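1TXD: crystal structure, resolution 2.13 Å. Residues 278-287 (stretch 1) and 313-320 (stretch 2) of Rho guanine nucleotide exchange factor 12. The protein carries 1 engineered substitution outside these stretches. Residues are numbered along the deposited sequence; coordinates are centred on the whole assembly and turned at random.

Stretch 1 278-287: LLLEDILVLL
Stretch 2 (313-320) FSPVIKLS

Stretch 1 is a β-hairpin: strand 278-280, a turn at E281 and D282, then strand 283-287. L278 and V285 exchange backbone hydrogen bonds (N to O, 2.9 Å each way), and L280 N reaches I283 O at 2.9 Å. E281 (phi/psi -52/-43) and D282 (-132/-6) make the turn; I283 (-141/149) resumes extension. Strand 316-318 runs antiparallel to 283-287, at 165° and 4.8 Å between axes, pairing I283 with K318, L284 with I317 and V285 with V316 at CA-CA 4.8, 5.3 and 4.8 Å. L284 and I317 form the hydrogen-bonded pair: L284 N to I317 O and I317 N to L284 O, both 3.1 Å. L286 N to P315 O (2.8 Å) and L319 N to D282 O (3.1 Å) extend the ladder at its ends. P315 (-78/-12) suits its end position, since it needs to offer only its carbonyl. L319 (-64/-19) turns the chain into a 3-10 segment.

Side chains alternate between faces. On one, I283 (p, t) sets CG2 4.0 Å from V316 CG1, and V285 (t) brings CG2 within 4.5 Å of V316 CG2; exposed K318 shares this face, its amine bonded elsewhere in the structure. On the other, L284 (t, p) places CD2 4.1 Å from I317 CD1, while L286 (m, t) brings CD1 to 3.7 Å from that same CD1. I317 takes m with chi2 at 149°. L286 CB also lies 4.2 Å from P315 CB.

L319 (m, t) is the main plug, with 94 Å² covered by the hairpin. Its CD1 sits 3.8 Å from L279 CD1 and 3.5 Å from L280 O, filling space beside the turn, and its CD2 lies 4.4 Å from L284 CB. The rule is simple: paired backbone sets register, branched aliphatics fill the faces, and one leucine closes the turn end. Together the stretches bury 523 Å².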

# COMPACT_ATOMS: atom_id res chain seq x y z
N LEU A 278 -14.83 2.74 -16.19
CA LEU A 278 -13.44 2.84 -15.83
C LEU A 278 -12.67 3.59 -16.86
O LEU A 278 -12.58 3.15 -18.00
CB LEU A 278 -12.81 1.45 -15.71
CG LEU A 278 -13.57 0.33 -14.98
CD1 LEU A 278 -12.76 -0.93 -15.14
CD2 LEU A 278 -13.87 0.63 -13.50
N LEU A 279 -12.13 4.74 -16.46
CA LEU A 279 -11.15 5.46 -17.27
C LEU A 279 -9.74 4.90 -17.05
O LEU A 279 -9.17 5.07 -15.97
CB LEU A 279 -11.16 6.95 -16.91
CG LEU A 279 -10.07 7.81 -17.53
CD1 LEU A 279 -9.97 7.59 -19.05
CD2 LEU A 279 -10.36 9.28 -17.23
N LEU A 280 -9.20 4.26 -18.07
CA LEU A 280 -7.83 3.74 -18.07
C LEU A 280 -6.92 4.63 -18.91
O LEU A 280 -7.37 5.63 -19.47
CB LEU A 280 -7.80 2.31 -18.61
CG LEU A 280 -8.88 1.37 -18.05
CD1 LEU A 280 -8.65 -0.06 -18.56
CD2 LEU A 280 -8.90 1.39 -16.53
N GLU A 281 -5.64 4.26 -19.01
CA GLU A 281 -4.64 5.08 -19.70
C GLU A 281 -5.08 5.48 -21.11
O GLU A 281 -4.88 6.62 -21.54
CB GLU A 281 -3.29 4.34 -19.79
CG GLU A 281 -2.21 4.87 -18.86
CD GLU A 281 -1.04 3.89 -18.69
OE1 GLU A 281 -0.81 3.08 -19.61
OE2 GLU A 281 -0.36 3.95 -17.65
N ASP A 282 -5.65 4.51 -21.82
CA ASP A 282 -5.87 4.62 -23.26
C ASP A 282 -7.28 4.24 -23.72
O ASP A 282 -7.59 4.39 -24.89
CB ASP A 282 -4.83 3.78 -24.01
CG ASP A 282 -5.04 2.27 -23.84
OD1 ASP A 282 -5.79 1.84 -22.93
OD2 ASP A 282 -4.50 1.44 -24.59
N ILE A 283 -8.11 3.75 -22.80
CA ILE A 283 -9.50 3.41 -23.11
C ILE A 283 -10.44 3.79 -21.98
O ILE A 283 -10.06 3.80 -20.81
CB ILE A 283 -9.66 1.89 -23.42
CG1 ILE A 283 -9.09 1.02 -22.30
CG2 ILE A 283 -9.01 1.55 -24.76
CD1 ILE A 283 -9.45 -0.46 -22.41
N LEU A 284 -11.67 4.13 -22.33
CA LEU A 284 -12.75 4.20 -21.39
C LEU A 284 -13.45 2.86 -21.52
O LEU A 284 -13.55 2.32 -22.62
CB LEU A 284 -13.68 5.35 -21.75
CG LEU A 284 -14.62 5.87 -20.67
CD1 LEU A 284 -13.89 6.78 -19.72
CD2 LEU A 284 -15.78 6.63 -21.32
N VAL A 285 -13.90 2.30 -20.40
CA VAL A 285 -14.49 0.97 -20.39
C VAL A 285 -15.84 1.04 -19.73
O VAL A 285 -15.98 1.55 -18.62
CB VAL A 285 -13.62 -0.06 -19.63
CG1 VAL A 285 -14.29 -1.43 -19.62
CG2 VAL A 285 -12.22 -0.17 -20.25
N LEU A 286 -16.84 0.49 -20.40
CA LEU A 286 -18.20 0.58 -19.94
C LEU A 286 -18.62 -0.80 -19.47
O LEU A 286 -18.61 -1.75 -20.24
CB LEU A 286 -19.10 1.09 -21.08
CG LEU A 286 -18.66 2.44 -21.69
CD1 LEU A 286 -19.61 2.85 -22.81
CD2 LEU A 286 -18.60 3.54 -20.65
N LEU A 287 -18.97 -0.89 -18.18
CA LEU A 287 -19.31 -2.16 -17.54
C LEU A 287 -20.64 -2.06 -16.80
O LEU A 287 -21.09 -0.96 -16.49
CB LEU A 287 -18.20 -2.58 -16.57
CG LEU A 287 -16.76 -2.61 -17.10
CD1 LEU A 287 -15.77 -2.61 -15.96
CD2 LEU A 287 -16.52 -3.81 -18.00
N PHE A 313 -22.55 -0.70 -31.05
CA PHE A 313 -21.94 0.24 -30.10
C PHE A 313 -20.98 -0.46 -29.11
O PHE A 313 -21.44 -1.17 -28.20
CB PHE A 313 -23.03 0.96 -29.27
CG PHE A 313 -23.88 1.94 -30.06
CD1 PHE A 313 -23.72 3.32 -29.89
CD2 PHE A 313 -24.86 1.48 -30.95
CE1 PHE A 313 -24.51 4.21 -30.61
CE2 PHE A 313 -25.66 2.38 -31.66
CZ PHE A 313 -25.48 3.74 -31.49
N SER A 314 -19.68 -0.23 -29.26
CA SER A 314 -18.67 -0.88 -28.41
C SER A 314 -18.68 -0.35 -26.96
O SER A 314 -18.80 0.86 -26.75
CB SER A 314 -17.27 -0.69 -29.01
OG SER A 314 -16.32 -1.56 -28.40
N PRO A 315 -18.54 -1.24 -25.97
CA PRO A 315 -18.36 -0.82 -24.57
C PRO A 315 -16.93 -0.36 -24.27
O PRO A 315 -16.71 0.19 -23.21
CB PRO A 315 -18.68 -2.09 -23.78
CG PRO A 315 -18.29 -3.19 -24.69
CD PRO A 315 -18.54 -2.71 -26.10
N VAL A 316 -15.99 -0.61 -25.18
CA VAL A 316 -14.64 -0.06 -25.10
C VAL A 316 -14.51 1.07 -26.11
O VAL A 316 -14.61 0.84 -27.32
CB VAL A 316 -13.57 -1.14 -25.41
CG1 VAL A 316 -12.23 -0.53 -25.91
CG2 VAL A 316 -13.33 -2.00 -24.18
N ILE A 317 -14.26 2.27 -25.60
CA ILE A 317 -14.05 3.45 -26.43
C ILE A 317 -12.58 3.86 -26.43
O ILE A 317 -12.05 4.27 -25.41
CB ILE A 317 -14.91 4.62 -25.90
CG1 ILE A 317 -16.39 4.23 -25.84
CG2 ILE A 317 -14.70 5.86 -26.75
CD1 ILE A 317 -17.16 4.91 -24.72
N LYS A 318 -11.93 3.75 -27.58
CA LYS A 318 -10.54 4.16 -27.70
C LYS A 318 -10.40 5.67 -27.53
O LYS A 318 -10.98 6.44 -28.28
CB LYS A 318 -9.98 3.71 -29.05
CG LYS A 318 -10.05 2.19 -29.26
CD LYS A 318 -8.91 1.69 -30.13
CE LYS A 318 -8.80 0.16 -30.10
NZ LYS A 318 -8.11 -0.38 -31.33
N LEU A 319 -9.64 6.09 -26.52
CA LEU A 319 -9.45 7.52 -26.21
C LEU A 319 -8.74 8.30 -27.33
O LEU A 319 -8.83 9.53 -27.39
CB LEU A 319 -8.67 7.69 -24.90
CG LEU A 319 -9.37 7.22 -23.62
CD1 LEU A 319 -8.40 7.24 -22.44
CD2 LEU A 319 -10.59 8.08 -23.31
N SER A 320 -8.05 7.58 -28.21
CA SER A 320 -7.34 8.18 -29.34
C SER A 320 -8.27 8.90 -30.32
O SER A 320 -7.82 9.70 -31.14
CB SER A 320 -6.58 7.08 -30.09
OG SER A 320 -5.73 7.64 -31.07